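Local atomic coordinates of pesticidal crystal protein Cry4Aa (Bacillus thuringiensis, PDB entry 2C9K), a protein that kills mosquito larvae by binding to midgut epithelial cells and bringing about their colloid-osmotic lysis, acting as a pore-forming, receptor-recognising toxin. Residues T152-A157 and Y183-K188; D192-C197 and A241-Y246. All coordinates share one frame; numbering follows the deposited sequence.

Contact 1 (T152-A157 and Y183-K188)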
loop_
_atom_site.group_PDB
_atom_site.type_symbol
_atom_site.label_atom_id
_atom_site.label_comp_id
_atom_site.label_asym_id
_atom_site.label_seq_id
_atom_site.Cartn_x
_atom_site.Cartn_y
_atom_site.Cartn_z
ATOM N N THR A 152 18.586 1.591 -4.461
ATOM C CA THR A 152 18.568 2.348 -5.714
ATOM C C THR A 152 19.930 2.487 -6.386
ATOM O O THR A 152 20.031 2.399 -7.609
ATOM C CB THR A 152 17.978 3.754 -5.514
ATOM O OG1 THR A 152 16.716 3.653 -4.845
ATOM C CG2 THR A 152 17.756 4.417 -6.849
ATOM N N VAL A 153 20.976 2.712 -5.602
ATOM C CA VAL A 153 22.301 2.842 -6.188
ATOM C C VAL A 153 22.788 1.481 -6.663
ATOM O O VAL A 153 23.456 1.384 -7.684
ATOM C CB VAL A 153 23.319 3.436 -5.196
ATOM C CG1 VAL A 153 24.718 3.351 -5.780
ATOM C CG2 VAL A 153 22.971 4.892 -4.911
ATOM N N LEU A 154 22.455 0.427 -5.930
ATOM C CA LEU A 154 22.863 -0.907 -6.341
ATOM C C LEU A 154 22.144 -1.292 -7.639
ATOM O O LEU A 154 22.761 -1.809 -8.570
ATOM C CB LEU A 154 22.552 -1.914 -5.239
ATOM C CG LEU A 154 23.435 -1.766 -4.004
ATOM C CD1 LEU A 154 22.932 -2.661 -2.879
ATOM C CD2 LEU A 154 24.865 -2.126 -4.378
ATOM N N ASN A 155 20.842 -1.036 -7.699
ATOM C CA ASN A 155 20.060 -1.347 -8.892
ATOM C C ASN A 155 20.676 -0.577 -10.041
ATOM O O ASN A 155 20.776 -1.079 -11.157
ATOM C CB ASN A 155 18.587 -0.930 -8.699
ATOM C CG ASN A 155 17.763 -1.039 -9.984
ATOM O OD1 ASN A 155 17.741 -0.123 -10.803
ATOM N ND2 ASN A 155 17.088 -2.167 -10.160
ATOM N N GLN A 156 21.106 0.644 -9.746
ATOM C CA GLN A 156 21.714 1.508 -10.751
ATOM C C GLN A 156 23.079 0.954 -11.175
ATOM O O GLN A 156 23.385 0.868 -12.366
ATOM C CB GLN A 156 21.856 2.930 -10.195
ATOM C CG GLN A 156 22.210 3.971 -11.238
ATOM C CD GLN A 156 23.583 3.741 -11.865
ATOM O OE1 GLN A 156 24.619 3.983 -11.234
ATOM N NE2 GLN A 156 23.594 3.261 -13.106
ATOM N N ALA A 157 23.884 0.573 -10.187
ATOM C CA ALA A 157 25.211 0.019 -10.420
ATOM C C ALA A 157 25.119 -1.174 -11.349
ATOM O O ALA A 157 25.885 -1.287 -12.301
ATOM C CB ALA A 157 25.843 -0.403 -9.099
ATOM N N TYR A 183 25.199 -7.559 -8.533
ATOM C CA TYR A 183 23.935 -8.287 -8.616
ATOM C C TYR A 183 23.698 -9.315 -7.511
ATOM O O TYR A 183 22.572 -9.483 -7.058
ATOM C CB TYR A 183 23.762 -8.962 -9.978
ATOM C CG TYR A 183 22.358 -9.488 -10.157
ATOM C CD1 TYR A 183 21.259 -8.664 -9.917
ATOM C CD2 TYR A 183 22.119 -10.814 -10.519
ATOM C CE1 TYR A 183 19.960 -9.144 -10.026
ATOM C CE2 TYR A 183 20.821 -11.302 -10.632
ATOM C CZ TYR A 183 19.752 -10.459 -10.380
ATOM O OH TYR A 183 18.471 -10.922 -10.471
ATOM N N PRO A 184 24.743 -10.036 -7.082
ATOM C CA PRO A 184 24.474 -11.001 -6.016
ATOM C C PRO A 184 24.142 -10.245 -4.730
ATOM O O PRO A 184 23.363 -10.708 -3.900
ATOM C CB PRO A 184 25.784 -11.772 -5.920
ATOM C CG PRO A 184 26.290 -11.737 -7.333
ATOM C CD PRO A 184 26.055 -10.297 -7.701
ATOM N N VAL A 185 24.732 -9.067 -4.589
ATOM C CA VAL A 185 24.519 -8.222 -3.415
ATOM C C VAL A 185 23.184 -7.472 -3.469
ATOM O O VAL A 185 22.539 -7.269 -2.434
ATOM C CB VAL A 185 25.656 -7.185 -3.271
ATOM C CG1 VAL A 185 25.395 -6.280 -2.089
ATOM C CG2 VAL A 185 26.975 -7.897 -3.110
ATOM N N LEU A 186 22.788 -7.046 -4.671
ATOM C CA LEU A 186 21.537 -6.319 -4.868
ATOM C C LEU A 186 20.419 -7.201 -4.366
ATOM O O LEU A 186 19.550 -6.777 -3.603
ATOM C CB LEU A 186 21.327 -6.031 -6.354
ATOM C CG LEU A 186 19.964 -5.492 -6.790
ATOM C CD1 LEU A 186 19.646 -4.212 -6.048
ATOM C CD2 LEU A 186 19.979 -5.255 -8.291
ATOM N N THR A 187 20.471 -8.444 -4.811
ATOM C CA THR A 187 19.504 -9.445 -4.435
ATOM C C THR A 187 19.428 -9.599 -2.909
ATOM O O THR A 187 18.387 -9.340 -2.312
ATOM C CB THR A 187 19.875 -10.779 -5.110
ATOM O OG1 THR A 187 19.644 -10.659 -6.521
ATOM C CG2 THR A 187 19.064 -11.939 -4.541
ATOM N N LYS A 188 20.532 -10.000 -2.281
ATOM C CA LYS A 188 20.569 -10.187 -0.831
ATOM C C LYS A 188 20.057 -8.966 -0.072
ATOM O O LYS A 188 19.479 -9.102 1.006
ATOM C CB LYS A 188 21.996 -10.504 -0.376
ATOM C CG LYS A 188 22.121 -11.729 0.528
ATOM C CD LYS A 188 21.575 -12.976 -0.171
ATOM C CE LYS A 188 22.026 -14.274 0.503
ATOM N NZ LYS A 188 23.520 -14.483 0.414
#

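Contact 2 (D192-C197 and A241-Y246)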
loop_
_atom_site.group_PDB
_atom_site.type_symbol
_atom_site.label_atom_id
_atom_site.label_comp_id
_atom_site.label_asym_id
_atom_site.label_seq_id
_atom_site.Cartn_x
_atom_site.Cartn_y
_atom_site.Cartn_z
ATOM N N ASP A 192 17.092 -9.105 2.524
ATOM C CA ASP A 192 17.304 -8.707 3.909
ATOM C C ASP A 192 16.470 -7.521 4.339
ATOM O O ASP A 192 15.839 -7.548 5.390
ATOM C CB ASP A 192 18.776 -8.405 4.159
ATOM C CG ASP A 192 19.639 -9.639 4.071
ATOM O OD1 ASP A 192 19.086 -10.763 4.112
ATOM O OD2 ASP A 192 20.876 -9.484 3.973
ATOM N N TYR A 193 16.475 -6.475 3.529
ATOM C CA TYR A 193 15.705 -5.277 3.840
ATOM C C TYR A 193 14.211 -5.578 3.939
ATOM O O TYR A 193 13.533 -5.095 4.840
ATOM C CB TYR A 193 15.979 -4.213 2.785
ATOM C CG TYR A 193 17.341 -3.579 2.944
ATOM C CD1 TYR A 193 17.991 -2.989 1.863
ATOM C CD2 TYR A 193 17.970 -3.539 4.191
ATOM C CE1 TYR A 193 19.235 -2.375 2.021
ATOM C CE2 TYR A 193 19.211 -2.923 4.355
ATOM C CZ TYR A 193 19.835 -2.345 3.268
ATOM O OH TYR A 193 21.050 -1.721 3.431
ATOM N N THR A 194 13.701 -6.385 3.018
ATOM C CA THR A 194 12.293 -6.755 3.045
ATOM C C THR A 194 11.967 -7.471 4.353
ATOM O O THR A 194 11.112 -7.020 5.105
ATOM C CB THR A 194 11.929 -7.679 1.865
ATOM O OG1 THR A 194 11.975 -6.932 0.644
ATOM C CG2 THR A 194 10.532 -8.250 2.047
ATOM N N ASN A 195 12.665 -8.574 4.617
ATOM C CA ASN A 195 12.445 -9.362 5.825
ATOM C C ASN A 195 12.643 -8.599 7.136
ATOM O O ASN A 195 11.978 -8.892 8.129
ATOM C CB ASN A 195 13.350 -10.600 5.833
ATOM C CG ASN A 195 13.010 -11.595 4.724
ATOM O OD1 ASN A 195 11.840 -11.887 4.476
ATOM N ND2 ASN A 195 14.040 -12.128 4.066
ATOM N N TYR A 196 13.551 -7.628 7.150
ATOM C CA TYR A 196 13.804 -6.864 8.369
ATOM C C TYR A 196 12.671 -5.893 8.649
ATOM O O TYR A 196 12.145 -5.858 9.760
ATOM C CB TYR A 196 15.116 -6.086 8.271
ATOM C CG TYR A 196 15.383 -5.230 9.496
ATOM C CD1 TYR A 196 15.766 -5.813 10.706
ATOM C CD2 TYR A 196 15.195 -3.846 9.464
ATOM C CE1 TYR A 196 15.948 -5.043 11.853
ATOM C CE2 TYR A 196 15.376 -3.069 10.602
ATOM C CZ TYR A 196 15.750 -3.679 11.795
ATOM O OH TYR A 196 15.899 -2.934 12.940
ATOM N N CYS A 197 12.309 -5.096 7.645
ATOM C CA CYS A 197 11.227 -4.122 7.779
ATOM C C CYS A 197 9.936 -4.795 8.223
ATOM O O CYS A 197 9.252 -4.314 9.129
ATOM C CB CYS A 197 10.973 -3.414 6.448
ATOM S SG CYS A 197 12.333 -2.376 5.876
ATOM N N ALA A 241 7.066 -3.071 -0.702
ATOM C CA ALA A 241 6.370 -3.824 -1.749
ATOM C C ALA A 241 6.944 -3.574 -3.153
ATOM O O ALA A 241 6.750 -4.380 -4.063
ATOM C CB ALA A 241 4.887 -3.488 -1.727
ATOM N N LEU A 242 7.656 -2.465 -3.327
ATOM C CA LEU A 242 8.240 -2.143 -4.626
ATOM C C LEU A 242 9.693 -2.618 -4.771
ATOM O O LEU A 242 10.225 -2.674 -5.885
ATOM C CB LEU A 242 8.178 -0.633 -4.863
ATOM C CG LEU A 242 6.788 -0.026 -4.700
ATOM C CD1 LEU A 242 6.880 1.499 -4.750
ATOM C CD2 LEU A 242 5.871 -0.557 -5.791
ATOM N N PHE A 243 10.323 -2.963 -3.648
ATOM C CA PHE A 243 11.719 -3.409 -3.652
ATOM C C PHE A 243 12.049 -4.493 -4.683
ATOM O O PHE A 243 13.116 -4.470 -5.308
ATOM C CB PHE A 243 12.111 -3.896 -2.254
ATOM C CG PHE A 243 12.369 -2.782 -1.259
ATOM C CD1 PHE A 243 12.513 -3.067 0.099
ATOM C CD2 PHE A 243 12.507 -1.464 -1.681
ATOM C CE1 PHE A 243 12.791 -2.063 1.014
ATOM C CE2 PHE A 243 12.784 -0.452 -0.768
ATOM C CZ PHE A 243 12.927 -0.751 0.581
ATOM N N PRO A 244 11.133 -5.453 -4.885
ATOM C CA PRO A 244 11.398 -6.517 -5.855
ATOM C C PRO A 244 11.616 -5.984 -7.253
ATOM O O PRO A 244 12.198 -6.653 -8.088
ATOM C CB PRO A 244 10.152 -7.389 -5.757
ATOM C CG PRO A 244 9.719 -7.196 -4.337
ATOM C CD PRO A 244 9.867 -5.704 -4.178
ATOM N N ASN A 245 11.132 -4.779 -7.510
ATOM C CA ASN A 245 11.291 -4.174 -8.826
ATOM C C ASN A 245 12.752 -3.800 -9.044
ATOM O O ASN A 245 13.193 -3.627 -10.180
ATOM C CB ASN A 245 10.418 -2.923 -8.947
ATOM C CG ASN A 245 8.936 -3.217 -8.770
ATOM O OD1 ASN A 245 8.107 -2.305 -8.806
ATOM N ND2 ASN A 245 8.592 -4.491 -8.579
ATOM N N TYR A 246 13.502 -3.672 -7.953
ATOM C CA TYR A 246 14.910 -3.323 -8.051
ATOM C C TYR A 246 15.731 -4.508 -8.540
ATOM O O TYR A 246 16.912 -4.351 -8.844
ATOM C CB TYR A 246 15.454 -2.853 -6.700
ATOM C CG TYR A 246 15.004 -1.464 -6.279
ATOM C CD1 TYR A 246 15.269 -0.345 -7.077
ATOM C CD2 TYR A 246 14.320 -1.261 -5.081
ATOM C CE1 TYR A 246 14.858 0.938 -6.693
ATOM C CE2 TYR A 246 13.909 0.017 -4.692
ATOM C CZ TYR A 246 14.178 1.108 -5.503
ATOM O OH TYR A 246 13.737 2.360 -5.133
#

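Contact 1 (T152-A157 and Y183-K188)
The carbonyl oxygen of Y183, one turn before the L186 that packs against L154 and N155, takes two donors from a single residue. The backbone N of T187 reaches Y183 O at 3.2 Å, the ordinary helical bond, and T187 OG1 reaches the same oxygen, also at 3.2 Å. The hydroxyl arrives almost in line with the C=O bond (162°), a second i to i+4 bond beside the backbone one. OG1 also lies over one face of the Y183 ring, offset toward the rim, while CD2 of L186 sits at that ring's edge, in plane; the phenol oxygen beyond is hydrogen-bonded to D247. Across the contact the interaction is apolar. L186 starts alongside the neighbouring helix, but with CG anti to its backbone N (chi1 170°) the isopropyl end, CD1 and CD2, reaches across the gap. Its CD1 rests 3.8 Å from L154 CB and equally close to N155 N, and its CD2 lies 4.0 Å from N155 CA. These are helices 140-164 and 183-208, neighbours in the helical bundle that forms the pore-forming N-terminal domain of the delta endotoxins. Their local axes approach to 9.4 Å and run 149° apart, a splayed antiparallel pair. On the other flank L154 CD1 makes a looser contact with V185 CG1 at 4.4 Å, near the more accessible side of the interface. L154 also touches H111 of helix 103-123, and N155 ND2, the side-chain amide nitrogen, donates a hydrogen bond to Y246 O in the chain that follows helix 222-240.

Contact 2 (D192-C197 and A241-Y246)
F243 reaches out from a short 3-10 turn toward Y193 and T194 on helix 183-208. Its CB already lies 4.2 Å from T194 OG1, and the ring leaves it with CG anti to the carbonyl carbon (chi1 -76°), pointed at the helix. CD1 comes nearest, 3.9 Å from T194 OG1, with the hydroxyl at the ring's edge and close to its plane. CE1, the next atom along this edge, meets CB of Y193 obliquely at 4.2 Å; the tyrosine ring itself turns away, toward A147 and L151 of helix 140-164. The opposite edge belongs to the turn: F243 CD2 lies 3.6 Å from Y246 CE2, in the plane of the tyrosine ring. The F243 side chain is also touched by N148 and L151 of helix 140-164, which places it between that helix and helix 183-208 in the N-terminal helical domain. The 3-10 turn follows helix 222-240 and is held by Y246 N to F243 O at 2.8 Å, before the chain runs on toward strand 255-256. T194 and F243 lie alongside and point opposite ways, and the hydroxyl meets CB and CD1, the near end of the phenylalanine. Because T194 OG1 is hydrogen-bonded to I190 O within its own helix, its oxygen can probably face the slightly positive C-H edge of the phenylalanine, a weak electrostatic gain added to otherwise apolar packing.

In the fold
Both contacts are buried within the N-terminal helical domain and share helix 183-208, using its first turns in contact 1 and a later part in contact 2. Contact 1 lies farther out, its centre about 23 Å from the centre of the chain against about 13 Å, and its V185 side is partly exposed. It joins helix to helix through aliphatic branches; contact 2 joins helix to connecting chain through an aromatic side chain and a hydroxyl. Their centres are about 12 Å apart, and Y246 of contact 2 bridges them: it also lies beside L186, and its hydroxyl makes a weak hydrogen bond to T152 OG1.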